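Local coordinates for DNA double-strand break repair nuclease NurA (Sulfolobus solfataricus, PDB 2YGK), which degrades DNA ends as a manganese-dependent nuclease and probably acts with HerA to resect double-strand breaks for repair, at residues D194-S204 against R268-G276; L154-I165 against L177-L185. All blocks are in the same frame, centred on the assembly; numbering follows the deposited sequence. Where two conformers were deposited one is given.

Contact 1 of 2, residues D194-S204 against R268-G276; sequences DGNVLWISKVS and RVIRVDIVG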
loop_
_atom_site.group_PDB
_atom_site.type_symbol
_atom_site.label_atom_id
_atom_site.label_comp_id
_atom_site.label_asym_id
_atom_site.label_seq_id
_atom_site.Cartn_x
_atom_site.Cartn_y
_atom_site.Cartn_z
ATOM N N ASP A 194 -32.029 7.820 3.435
ATOM C CA ASP A 194 -32.745 6.690 2.776
ATOM C C ASP A 194 -32.127 6.389 1.396
ATOM O O ASP A 194 -30.908 6.286 1.299
ATOM C CB ASP A 194 -34.268 6.952 2.661
ATOM C CG ASP A 194 -35.053 6.731 4.008
ATOM O OD1 ASP A 194 -34.446 6.873 5.105
ATOM O OD2 ASP A 194 -36.298 6.408 3.938
ATOM N N GLY A 195 -32.927 6.311 0.332
ATOM C CA GLY A 195 -32.351 6.044 -0.982
ATOM C C GLY A 195 -31.725 7.220 -1.715
ATOM O O GLY A 195 -31.373 7.089 -2.849
ATOM N N ASN A 196 -31.593 8.376 -1.088
ATOM C CA ASN A 196 -31.066 9.562 -1.767
ATOM C C ASN A 196 -29.522 9.558 -1.853
ATOM O O ASN A 196 -28.918 10.469 -2.410
ATOM C CB ASN A 196 -31.550 10.841 -1.055
ATOM C CG ASN A 196 -33.106 10.993 -1.038
ATOM O OD1 ASN A 196 -33.829 10.481 -1.897
ATOM N ND2 ASN A 196 -33.597 11.734 -0.044
ATOM N N VAL A 197 -28.877 8.547 -1.284
ATOM C CA VAL A 197 -27.422 8.474 -1.325
ATOM C C VAL A 197 -26.980 7.468 -2.397
ATOM O O VAL A 197 -27.425 6.308 -2.411
ATOM C CB VAL A 197 -26.804 8.055 0.022
ATOM C CG1 VAL A 197 -25.340 8.309 -0.026
ATOM C CG2 VAL A 197 -27.435 8.805 1.146
ATOM N N LEU A 198 -26.106 7.923 -3.284
ATOM C CA LEU A 198 -25.600 7.105 -4.352
ATOM C C LEU A 198 -24.154 6.933 -4.070
ATOM O O LEU A 198 -23.413 7.904 -4.013
ATOM C CB LEU A 198 -25.780 7.795 -5.695
ATOM C CG LEU A 198 -27.230 8.095 -6.082
ATOM C CD1 LEU A 198 -27.269 8.648 -7.466
ATOM C CD2 LEU A 198 -28.113 6.848 -5.957
ATOM N N TRP A 199 -23.757 5.684 -3.910
ATOM C CA TRP A 199 -22.420 5.362 -3.608
ATOM C C TRP A 199 -21.762 4.863 -4.891
ATOM O O TRP A 199 -21.957 3.719 -5.300
ATOM C CB TRP A 199 -22.420 4.275 -2.540
ATOM C CG TRP A 199 -23.196 4.632 -1.300
ATOM C CD1 TRP A 199 -24.554 4.508 -1.093
ATOM C CD2 TRP A 199 -22.657 5.113 -0.078
ATOM N NE1 TRP A 199 -24.884 4.906 0.177
ATOM C CE2 TRP A 199 -23.737 5.278 0.825
ATOM C CE3 TRP A 199 -21.357 5.408 0.353
ATOM C CZ2 TRP A 199 -23.557 5.731 2.129
ATOM C CZ3 TRP A 199 -21.179 5.851 1.631
ATOM C CH2 TRP A 199 -22.286 6.012 2.515
ATOM N N ILE A 200 -20.926 5.689 -5.490
ATOM C CA ILE A 200 -20.426 5.413 -6.817
ATOM C C ILE A 200 -18.949 5.066 -6.830
ATOM O O ILE A 200 -18.152 5.782 -6.206
ATOM C CB ILE A 200 -20.645 6.633 -7.678
ATOM C CG1 ILE A 200 -22.159 6.833 -7.835
ATOM C CG2 ILE A 200 -19.963 6.488 -8.991
ATOM C CD1 ILE A 200 -22.520 8.035 -8.592
ATOM N N SER A 201 -18.589 4.000 -7.547
ATOM C CA SER A 201 -17.208 3.641 -7.717
ATOM C C SER A 201 -16.830 3.294 -9.160
ATOM O O SER A 201 -17.589 2.673 -9.865
ATOM C CB SER A 201 -16.763 2.494 -6.735
ATOM O OG SER A 201 -17.650 1.379 -6.659
ATOM N N LYS A 202 -15.610 3.698 -9.535
ATOM C CA LYS A 202 -14.979 3.395 -10.803
ATOM C C LYS A 202 -14.412 1.977 -10.824
ATOM O O LYS A 202 -14.266 1.386 -11.881
ATOM C CB LYS A 202 -13.856 4.400 -11.063
ATOM C CG LYS A 202 -14.296 5.871 -11.189
ATOM C CD LYS A 202 -13.098 6.898 -11.223
ATOM C CE LYS A 202 -13.387 8.052 -12.272
ATOM N NZ LYS A 202 -12.304 9.135 -12.301
ATOM N N VAL A 203 -14.133 1.429 -9.651
ATOM C CA VAL A 203 -13.485 0.120 -9.487
ATOM C C VAL A 203 -14.360 -0.801 -8.642
ATOM O O VAL A 203 -15.114 -0.338 -7.801
ATOM C CB VAL A 203 -12.123 0.320 -8.782
ATOM C CG1 VAL A 203 -11.500 -1.002 -8.362
ATOM C CG2 VAL A 203 -11.182 1.078 -9.712
ATOM N N SER A 204 -14.279 -2.104 -8.865
ATOM C CA SER A 204 -14.998 -3.050 -8.026
ATOM C C SER A 204 -14.552 -4.487 -8.250
ATOM O O SER A 204 -14.118 -4.837 -9.334
ATOM C CB SER A 204 -16.490 -2.947 -8.275
ATOM O OG SER A 204 -17.180 -3.924 -7.519
ATOM N N ARG A 268 -16.807 4.739 -19.580
ATOM C CA ARG A 268 -16.533 3.802 -18.509
ATOM C C ARG A 268 -17.835 3.326 -17.938
ATOM O O ARG A 268 -18.842 3.990 -18.093
ATOM C CB ARG A 268 -15.740 4.511 -17.419
ATOM C CG ARG A 268 -16.523 5.689 -16.807
ATOM C CD ARG A 268 -15.897 6.174 -15.551
ATOM N NE ARG A 268 -14.635 6.828 -15.847
ATOM C CZ ARG A 268 -13.436 6.448 -15.401
ATOM N NH1 ARG A 268 -13.293 5.378 -14.622
ATOM N NH2 ARG A 268 -12.362 7.158 -15.751
ATOM N N VAL A 269 -17.819 2.171 -17.293
ATOM C CA VAL A 269 -18.934 1.699 -16.522
ATOM C C VAL A 269 -18.602 2.011 -15.067
ATOM O O VAL A 269 -17.449 1.801 -14.612
ATOM C CB VAL A 269 -19.116 0.183 -16.686
ATOM C CG1 VAL A 269 -20.213 -0.332 -15.770
ATOM C CG2 VAL A 269 -19.402 -0.202 -18.181
ATOM N N ILE A 270 -19.611 2.484 -14.331
ATOM C CA ILE A 270 -19.488 2.703 -12.889
ATOM C C ILE A 270 -20.460 1.801 -12.119
ATOM O O ILE A 270 -21.491 1.382 -12.664
ATOM C CB ILE A 270 -19.774 4.154 -12.531
ATOM C CG1 ILE A 270 -21.212 4.535 -12.860
ATOM C CG2 ILE A 270 -18.837 5.074 -13.272
ATOM C CD1 ILE A 270 -21.580 6.009 -12.554
ATOM N N ARG A 271 -20.114 1.498 -10.860
ATOM C CA ARG A 271 -20.986 0.774 -9.940
ATOM C C ARG A 271 -21.769 1.769 -9.099
ATOM O O ARG A 271 -21.204 2.732 -8.574
ATOM C CB ARG A 271 -20.151 -0.072 -8.996
ATOM C CG ARG A 271 -20.978 -0.997 -8.098
ATOM C CD ARG A 271 -20.120 -1.651 -7.011
ATOM N NE ARG A 271 -20.958 -2.396 -6.062
ATOM C CZ ARG A 271 -20.791 -3.672 -5.709
ATOM N NH1 ARG A 271 -19.785 -4.427 -6.195
ATOM N NH2 ARG A 271 -21.654 -4.218 -4.861
ATOM N N VAL A 272 -23.069 1.539 -8.942
ATOM C CA VAL A 272 -23.867 2.372 -8.046
ATOM C C VAL A 272 -24.502 1.488 -6.996
ATOM O O VAL A 272 -25.152 0.513 -7.348
ATOM C CB VAL A 272 -24.987 3.090 -8.785
ATOM C CG1 VAL A 272 -25.754 3.905 -7.817
ATOM C CG2 VAL A 272 -24.458 3.971 -9.927
ATOM N N ASP A 273 -24.324 1.826 -5.722
ATOM C CA ASP A 273 -25.062 1.197 -4.631
ATOM C C ASP A 273 -26.035 2.205 -4.077
ATOM O O ASP A 273 -25.677 3.332 -3.812
ATOM C CB ASP A 273 -24.149 0.782 -3.496
ATOM C CG ASP A 273 -23.066 -0.190 -3.925
ATOM O OD1 ASP A 273 -23.363 -0.910 -4.884
ATOM O OD2 ASP A 273 -21.929 -0.191 -3.308
ATOM N N ILE A 274 -27.268 1.787 -3.868
ATOM C CA ILE A 274 -28.290 2.650 -3.320
ATOM C C ILE A 274 -29.054 1.836 -2.279
ATOM O O ILE A 274 -29.523 0.773 -2.583
ATOM C CB ILE A 274 -29.198 3.228 -4.474
ATOM C CG1 ILE A 274 -30.443 3.914 -3.941
ATOM C CG2 ILE A 274 -29.642 2.174 -5.414
ATOM C CD1 ILE A 274 -31.225 4.584 -5.064
ATOM N N VAL A 275 -29.130 2.308 -1.043
ATOM C CA VAL A 275 -29.863 1.588 0.008
ATOM C C VAL A 275 -31.384 1.722 -0.159
ATOM O O VAL A 275 -31.958 2.823 -0.077
ATOM C CB VAL A 275 -29.535 2.101 1.417
ATOM C CG1 VAL A 275 -30.516 1.524 2.411
ATOM C CG2 VAL A 275 -28.090 1.781 1.796
ATOM N N GLY A 276 -32.026 0.579 -0.339
ATOM C CA GLY A 276 -33.450 0.518 -0.595
ATOM C C GLY A 276 -33.720 -0.425 -1.745
ATOM O O GLY A 276 -32.783 -0.999 -2.323
HETATM O O HOH W 1 -20.465 1.523 -5.509
#
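W199 and D273 form a hydrogen-bonded antiparallel pair inside the mixed central sheet of this RNase H-like nuclease domain, where strand 197-201 runs beside strand 270-275. W199 N reaches D273 O at 3.0 Å and S201 pairs likewise with R271, while I200 and V272 make the non-hydrogen-bonded pair between them. The tight part is the apolar face: L198 CD2 lies alongside I274, 4.0 Å from its CD1, and I200 CG2 meets I270 CD1, beta-branched isoleucines that suit extended strands, with L198 filling in beside them in a buried core. The solvent side is the far end, where partly exposed K202 and R268 meet: K202 CE sits over the centre of the guanidinium face, 3.5 Å from R268 CZ, although the two charges are alike. On the face bearing W199 and S201, R271 and D273 are buried and pair with each other. Extended from CG to NE, the R271 chain sets NE on the syn lone pair of D273 OD1, which T258 also binds. A leucine in place of R271 would probably leave the buried D273 carboxylate without its charged mate and cost S204 OG one of its partners. R271 NH1 donates to S204 OG at 3.0 Å, the serine oxygen lying near the guanidinium plane.

Contact 2 of 2, residues L154-I165 against L177-L185; sequences LKLIRNVDLNGI and LLMLLNQFL
I157 and L181 mark the closest backbone approach, with CA atoms 5.4 Å apart, where helices 154-159 and 177-185 cross at -38° with their axes 9.5 Å apart at the nearest point. The first helix ends in a Schellman motif at V160, whose positive phi (62°) turns the chain. D161 then caps helix 162-165, its OD1 accepting a weak bond from G164 N. Into the groove of the facing helix goes I157, a knob among L177, L180, L181 and F184. Its CD1 reaches down to the backbone, 3.4 Å from L177 O, and its CG2 rests near F184 CB; a beta-branched residue can fill the hole in both directions. With CG anti to the backbone N (chi1 172°), F184 extends past I157 in the opposite sense, and V160 CG2 meets the ring edge at CE2, 4.0 Å away. The long leucine side chain of L181 reaches from its helix to the second short one, its CD2 touching L162 CD2 at 3.5 Å and I165 CD1 at 3.7 Å. I165 CG2 also meets L178 CG at 3.8 Å, and L162 packs on L115 of helix 104-123 as well. Beyond the I157 knob this is apolar helix packing: two short helices joined by a Schellman-capped turn, set against the long helix 171-193.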
loop_
_atom_site.group_PDB
_atom_site.type_symbol
_atom_site.label_atom_id
_atom_site.label_comp_id
_atom_site.label_asym_id
_atom_site.label_seq_id
_atom_site.Cartn_x
_atom_site.Cartn_y
_atom_site.Cartn_z
ATOM N N LEU A 154 -16.890 4.162 23.872
ATOM C CA LEU A 154 -18.156 4.095 23.131
ATOM C C LEU A 154 -18.880 5.445 23.079
ATOM O O LEU A 154 -19.624 5.710 22.142
ATOM C CB LEU A 154 -19.091 3.039 23.731
ATOM C CG LEU A 154 -18.644 1.571 23.671
ATOM C CD1 LEU A 154 -19.560 0.727 24.543
ATOM C CD2 LEU A 154 -18.617 1.023 22.250
ATOM N N LYS A 155 -18.663 6.295 24.077
ATOM C CA LYS A 155 -19.282 7.625 24.091
ATOM C C LYS A 155 -18.699 8.564 23.033
ATOM O O LYS A 155 -19.441 9.319 22.398
ATOM C CB LYS A 155 -19.160 8.272 25.484
ATOM C CG LYS A 155 -20.143 7.744 26.508
ATOM C CD LYS A 155 -19.899 8.373 27.869
ATOM C CE LYS A 155 -20.604 7.608 28.982
ATOM N NZ LYS A 155 -20.584 8.355 30.261
ATOM N N LEU A 156 -17.374 8.523 22.875
ATOM C CA LEU A 156 -16.661 9.265 21.826
ATOM C C LEU A 156 -17.230 8.984 20.425
ATOM O O LEU A 156 -17.321 9.880 19.582
ATOM C CB LEU A 156 -15.170 8.898 21.861
ATOM C CG LEU A 156 -14.340 9.391 23.084
ATOM C CD1 LEU A 156 -12.982 8.629 23.121
ATOM C CD2 LEU A 156 -14.024 10.888 22.933
ATOM N N ILE A 157 -17.582 7.724 20.198
ATOM C CA ILE A 157 -18.318 7.312 19.018
ATOM C C ILE A 157 -19.601 8.129 18.935
ATOM O O ILE A 157 -19.828 8.837 17.950
ATOM C CB ILE A 157 -18.682 5.791 19.071
ATOM C CG1 ILE A 157 -17.425 4.911 19.068
ATOM C CG2 ILE A 157 -19.607 5.396 17.931
ATOM C CD1 ILE A 157 -16.547 5.073 17.860
ATOM N N ARG A 158 -20.412 8.041 19.992
ATOM C CA ARG A 158 -21.750 8.659 20.044
ATOM C C ARG A 158 -21.754 10.179 19.890
ATOM O O ARG A 158 -22.745 10.769 19.399
ATOM C CB ARG A 158 -22.481 8.278 21.350
ATOM C CG ARG A 158 -23.040 6.846 21.380
ATOM C CD ARG A 158 -23.503 6.413 22.787
ATOM N NE ARG A 158 -23.226 4.994 23.032
ATOM C CZ ARG A 158 -23.419 4.357 24.188
ATOM N NH1 ARG A 158 -23.919 4.993 25.246
ATOM N NH2 ARG A 158 -23.118 3.064 24.279
ATOM N N ASN A 159 -20.656 10.811 20.309
ATOM C CA ASN A 159 -20.566 12.262 20.277
ATOM C C ASN A 159 -19.760 12.778 19.105
ATOM O O ASN A 159 -19.647 13.986 18.919
ATOM C CB ASN A 159 -19.970 12.758 21.583
ATOM C CG ASN A 159 -20.674 12.175 22.781
ATOM O OD1 ASN A 159 -21.901 12.092 22.806
ATOM N ND2 ASN A 159 -19.906 11.753 23.775
ATOM N N VAL A 160 -19.198 11.851 18.329
ATOM C CA VAL A 160 -18.485 12.170 17.095
ATOM C C VAL A 160 -17.281 13.040 17.396
ATOM O O VAL A 160 -17.100 14.100 16.811
ATOM C CB VAL A 160 -19.415 12.862 16.054
ATOM C CG1 VAL A 160 -18.664 13.095 14.746
ATOM C CG2 VAL A 160 -20.691 12.031 15.820
ATOM N N ASP A 161 -16.453 12.562 18.311
ATOM C CA ASP A 161 -15.321 13.333 18.808
ATOM C C ASP A 161 -14.024 12.860 18.145
ATOM O O ASP A 161 -13.310 12.006 18.687
ATOM C CB ASP A 161 -15.257 13.193 20.337
ATOM C CG ASP A 161 -14.285 14.176 20.999
ATOM O OD1 ASP A 161 -13.637 14.985 20.284
ATOM O OD2 ASP A 161 -14.180 14.129 22.253
ATOM N N LEU A 162 -13.721 13.409 16.968
ATOM C CA LEU A 162 -12.488 13.037 16.257
ATOM C C LEU A 162 -11.264 13.373 17.082
ATOM O O LEU A 162 -10.397 12.527 17.246
ATOM C CB LEU A 162 -12.364 13.739 14.910
ATOM C CG LEU A 162 -13.157 13.148 13.767
ATOM C CD1 LEU A 162 -12.852 13.946 12.524
ATOM C CD2 LEU A 162 -12.831 11.680 13.572
ATOM N N ASN A 163 -11.202 14.606 17.589
ATOM C CA ASN A 163 -10.082 15.045 18.439
ATOM C C ASN A 163 -9.831 14.079 19.597
ATOM O O ASN A 163 -8.684 13.851 19.979
ATOM C CB ASN A 163 -10.301 16.471 18.987
ATOM C CG ASN A 163 -10.029 17.562 17.946
ATOM O OD1 ASN A 163 -10.561 17.528 16.830
ATOM N ND2 ASN A 163 -9.209 18.546 18.321
ATOM N N GLY A 164 -10.913 13.512 20.132
ATOM C CA GLY A 164 -10.836 12.512 21.197
ATOM C C GLY A 164 -10.272 11.168 20.759
ATOM O O GLY A 164 -9.389 10.612 21.414
ATOM N N ILE A 165 -10.801 10.638 19.656
ATOM C CA ILE A 165 -10.383 9.338 19.137
ATOM C C ILE A 165 -8.911 9.376 18.741
ATOM O O ILE A 165 -8.165 8.427 18.992
ATOM C CB ILE A 165 -11.263 8.897 17.939
ATOM C CG1 ILE A 165 -12.672 8.539 18.415
ATOM C CG2 ILE A 165 -10.652 7.704 17.223
ATOM C CD1 ILE A 165 -13.678 8.369 17.296
ATOM N N LEU A 177 -11.527 2.034 16.949
ATOM C CA LEU A 177 -12.452 3.132 17.207
ATOM C C LEU A 177 -12.832 3.895 15.953
ATOM O O LEU A 177 -13.977 4.279 15.801
ATOM C CB LEU A 177 -11.881 4.124 18.200
ATOM C CG LEU A 177 -12.094 3.823 19.664
ATOM C CD1 LEU A 177 -11.575 5.036 20.461
ATOM C CD2 LEU A 177 -13.562 3.503 20.001
ATOM N N LEU A 178 -11.873 4.145 15.067
ATOM C CA LEU A 178 -12.175 4.858 13.815
ATOM C C LEU A 178 -13.090 4.040 12.906
ATOM O O LEU A 178 -13.970 4.583 12.285
ATOM C CB LEU A 178 -10.903 5.273 13.086
ATOM C CG LEU A 178 -10.187 6.493 13.679
ATOM C CD1 LEU A 178 -8.697 6.614 13.245
ATOM C CD2 LEU A 178 -10.950 7.744 13.342
HETATM N N MSE A 179 -12.879 2.731 12.853
HETATM C CA MSE A 179 -13.753 1.850 12.097
HETATM C C MSE A 179 -15.187 1.974 12.599
HETATM O O MSE A 179 -16.116 2.169 11.810
HETATM C CB MSE A 179 -13.279 0.405 12.217
HETATM C CG MSE A 179 -12.031 0.129 11.423
HETATM SE SE MSE A 179 -11.420 -1.689 11.604
HETATM C CE MSE A 179 -12.871 -2.571 10.625
ATOM N N LEU A 180 -15.362 1.872 13.914
ATOM C CA LEU A 180 -16.681 2.040 14.528
ATOM C C LEU A 180 -17.323 3.375 14.153
ATOM O O LEU A 180 -18.467 3.414 13.697
ATOM C CB LEU A 180 -16.603 1.928 16.052
ATOM C CG LEU A 180 -17.098 0.626 16.688
ATOM C CD1 LEU A 180 -17.111 0.772 18.204
ATOM C CD2 LEU A 180 -18.497 0.234 16.202
ATOM N N LEU A 181 -16.568 4.459 14.318
ATOM C CA LEU A 181 -17.053 5.796 13.955
ATOM C C LEU A 181 -17.635 5.839 12.538
ATOM O O LEU A 181 -18.737 6.349 12.309
ATOM C CB LEU A 181 -15.931 6.835 14.076
ATOM C CG LEU A 181 -16.395 8.280 13.870
ATOM C CD1 LEU A 181 -17.590 8.596 14.774
ATOM C CD2 LEU A 181 -15.270 9.275 14.079
ATOM N N ASN A 182 -16.895 5.302 11.582
ATOM C CA ASN A 182 -17.417 5.237 10.227
ATOM C C ASN A 182 -18.744 4.457 10.127
ATOM O O ASN A 182 -19.681 4.910 9.473
ATOM C CB ASN A 182 -16.384 4.643 9.307
ATOM C CG ASN A 182 -15.145 5.474 9.237
ATOM O OD1 ASN A 182 -15.152 6.635 9.606
ATOM N ND2 ASN A 182 -14.070 4.889 8.746
ATOM N N GLN A 183 -18.838 3.312 10.794
ATOM C CA GLN A 183 -20.069 2.507 10.757
ATOM C C GLN A 183 -21.256 3.282 11.332
ATOM O O GLN A 183 -22.358 3.239 10.788
ATOM C CB GLN A 183 -19.890 1.165 11.487
ATOM C CG GLN A 183 -19.008 0.163 10.730
ATOM C CD GLN A 183 -18.833 -1.197 11.419
ATOM O OE1 GLN A 183 -19.167 -1.389 12.595
ATOM N NE2 GLN A 183 -18.296 -2.151 10.670
ATOM N N PHE A 184 -21.009 4.019 12.401
ATOM C CA PHE A 184 -22.017 4.835 13.048
ATOM C C PHE A 184 -22.387 6.010 12.166
ATOM O O PHE A 184 -23.569 6.339 12.030
ATOM C CB PHE A 184 -21.501 5.306 14.403
ATOM C CG PHE A 184 -22.384 6.314 15.093
ATOM C CD1 PHE A 184 -23.565 5.923 15.722
ATOM C CD2 PHE A 184 -22.015 7.654 15.147
ATOM C CE1 PHE A 184 -24.365 6.857 16.374
ATOM C CE2 PHE A 184 -22.811 8.595 15.812
ATOM C CZ PHE A 184 -23.985 8.194 16.425
ATOM N N LEU A 185 -21.394 6.615 11.522
ATOM C CA LEU A 185 -21.639 7.686 10.553
ATOM C C LEU A 185 -22.412 7.268 9.293
ATOM O O LEU A 185 -23.298 7.996 8.826
ATOM C CB LEU A 185 -20.310 8.326 10.169
ATOM C CG LEU A 185 -19.744 9.155 11.303
ATOM C CD1 LEU A 185 -18.338 9.595 10.955
ATOM C CD2 LEU A 185 -20.640 10.365 11.623
#

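In the fold
Helix 171-193 joins the two contacts in series: its middle supplies the 177-185 side of contact 2, and the chain then passes directly into strand 197-201 of contact 1. The contact centres are 25 Å apart and their nearest atoms about 7 Å, so they do not touch. The helix also reaches back to the sheet, where I189 meets V197 and I190 meets V275. Contact 1 lies near the manganese site, probably the catalytic centre: the side chain of S201 is about 9 Å from the bound manganese, and that of K202 about 6 Å from the side chain of the metal ligand D133. Contact 2 is helical packing away from the metal, 19 Å from the chain centre, against 10 Å for contact 1.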